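Local coordinates for putative branched-chain amino acid ABC transporter, periplasmic branched-chain amino acid-binding protein (Pseudomonas protegens Pf-5, PDB 4RU0) that probably captures a small solute in the periplasm, perhaps a branched-chain amino acid, and delivers it to an ABC import system, at residues G144-P148 and L438-C443. Sequence-based numbering, arbitrary orientation.
Sequences GTVFP and LVPRTC
R441 reaches G144 with its CG beside the backbone N (chi1 -65°) and a bend at chi3 (-80°), which brings one edge of the guanidinium to the carbonyl of G144. NH2 of R441 donates to O of G144 at 3.2 Å. This oxygen lies near the guanidinium plane, but the donor sits well above the carbonyl plane. NE makes a second, weak bond to the same oxygen, so one carbonyl takes both N-H groups on that edge. P148 packs alongside, its CB 4.0 Å from NE of R441.

The backbones also join directly. N of R441 bonds to O of T145 at 2.9 Å, in the carbonyl plane and on a lone pair. CA of P440 makes a C-H...O contact with the same oxygen. CB of T145 lies 3.3 Å from O of R441, while OG1 of T145 turns to D143. On the apolar side, CG2 of V146 meets CB of P440 and CG1 meets CD1 of L438, both long contacts.

This is plain structural packing in a periplasmic binding protein: the bonds from R441 pin the C-terminal tail, after helix 418-435, to the loop before strand 150-151. E363 of helix 355-363 forms a salt bridge with NH2 of R441, and C443 is held by its disulfide to C388. V146 and L438 pack against F432 of helix 418-435, and P148 and L438 touch E125 of helix 114-126.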
loop_
_atom_site.group_PDB
_atom_site.type_symbol
_atom_site.label_atom_id
_atom_site.label_comp_id
_atom_site.label_asym_id
_atom_site.label_seq_id
_atom_site.Cartn_x
_atom_site.Cartn_y
_atom_site.Cartn_z
ATOM N N GLY A 144 2.387 -1.861 17.255
ATOM C CA GLY A 144 3.351 -2.942 17.318
ATOM C C GLY A 144 3.574 -3.524 18.701
ATOM O O GLY A 144 4.336 -4.478 18.848
ATOM N N THR A 145 2.925 -2.967 19.722
ATOM C CA THR A 145 3.022 -3.554 21.057
ATOM C C THR A 145 2.151 -4.799 21.118
ATOM O O THR A 145 2.356 -5.671 21.962
ATOM C CB THR A 145 2.596 -2.579 22.181
ATOM O OG1 THR A 145 1.192 -2.298 22.081
ATOM C CG2 THR A 145 3.396 -1.290 22.109
ATOM N N VAL A 146 1.175 -4.871 20.218
ATOM C CA VAL A 146 0.284 -6.026 20.145
ATOM C C VAL A 146 0.651 -6.880 18.933
ATOM O O VAL A 146 0.452 -8.094 18.931
ATOM C CB VAL A 146 -1.191 -5.586 20.084
ATOM C CG1 VAL A 146 -2.118 -6.768 19.839
ATOM C CG2 VAL A 146 -1.571 -4.879 21.380
ATOM N N PHE A 147 1.229 -6.241 17.919
ATOM C CA PHE A 147 1.632 -6.934 16.695
ATOM C C PHE A 147 3.122 -6.788 16.390
ATOM O O PHE A 147 3.493 -6.097 15.446
ATOM C CB PHE A 147 0.811 -6.424 15.513
ATOM C CG PHE A 147 -0.632 -6.815 15.572
ATOM C CD1 PHE A 147 -1.545 -6.035 16.258
ATOM C CD2 PHE A 147 -1.077 -7.968 14.942
ATOM C CE1 PHE A 147 -2.874 -6.395 16.313
ATOM C CE2 PHE A 147 -2.402 -8.332 14.993
ATOM C CZ PHE A 147 -3.304 -7.547 15.678
ATOM N N PRO A 148 3.974 -7.469 17.171
ATOM C CA PRO A 148 5.431 -7.346 17.060
ATOM C C PRO A 148 5.965 -7.599 15.652
ATOM O O PRO A 148 6.889 -6.906 15.230
ATOM C CB PRO A 148 5.950 -8.423 18.024
ATOM C CG PRO A 148 4.826 -8.703 18.938
ATOM C CD PRO A 148 3.582 -8.498 18.150
ATOM N N LEU A 438 -2.892 -11.936 24.513
ATOM C CA LEU A 438 -1.504 -11.541 24.315
ATOM C C LEU A 438 -1.072 -10.506 25.343
ATOM O O LEU A 438 -1.854 -9.631 25.716
ATOM C CB LEU A 438 -1.308 -10.972 22.915
ATOM C CG LEU A 438 -1.471 -11.938 21.745
ATOM C CD1 LEU A 438 -1.625 -11.154 20.455
ATOM C CD2 LEU A 438 -0.269 -12.863 21.674
ATOM N N VAL A 439 0.172 -10.603 25.797
ATOM C CA VAL A 439 0.741 -9.579 26.656
ATOM C C VAL A 439 1.436 -8.525 25.807
ATOM O O VAL A 439 2.439 -8.812 25.158
ATOM C CB VAL A 439 1.748 -10.160 27.657
ATOM C CG1 VAL A 439 2.307 -9.050 28.533
ATOM C CG2 VAL A 439 1.099 -11.243 28.499
ATOM N N PRO A 440 0.903 -7.300 25.807
ATOM C CA PRO A 440 1.478 -6.233 24.983
ATOM C C PRO A 440 2.900 -5.875 25.408
ATOM O O PRO A 440 3.195 -5.842 26.603
ATOM C CB PRO A 440 0.521 -5.054 25.213
ATOM C CG PRO A 440 -0.756 -5.683 25.681
ATOM C CD PRO A 440 -0.323 -6.870 26.495
ATOM N N ARG A 441 3.784 -5.716 24.441
ATOM C CA ARG A 441 5.126 -5.275 24.706
ATOM C C ARG A 441 5.058 -3.926 25.347
ATOM O O ARG A 441 4.245 -3.101 24.975
ATOM C CB ARG A 441 5.890 -5.121 23.417
ATOM C CG ARG A 441 6.105 -6.393 22.664
ATOM C CD ARG A 441 7.304 -6.235 21.776
ATOM N NE ARG A 441 6.996 -5.513 20.562
ATOM C CZ ARG A 441 7.875 -4.799 19.881
ATOM N NH1 ARG A 441 9.110 -4.710 20.307
ATOM N NH2 ARG A 441 7.523 -4.181 18.772
ATOM N N THR A 442 5.930 -3.687 26.304
ATOM C CA THR A 442 5.966 -2.396 26.932
ATOM C C THR A 442 7.043 -1.659 26.213
ATOM O O THR A 442 8.182 -2.072 26.192
ATOM C CB THR A 442 6.327 -2.517 28.397
ATOM O OG1 THR A 442 7.600 -3.142 28.494
ATOM C CG2 THR A 442 5.309 -3.376 29.099
ATOM N N CYS A 443 6.658 -0.596 25.544
ATOM C CA CYS A 443 7.621 0.331 25.019
ATOM C C CYS A 443 7.410 1.704 25.652
ATOM O O CYS A 443 8.073 2.659 25.301
ATOM C CB CYS A 443 7.557 0.339 23.499
ATOM S SG CYS A 443 7.633 -1.324 22.795
#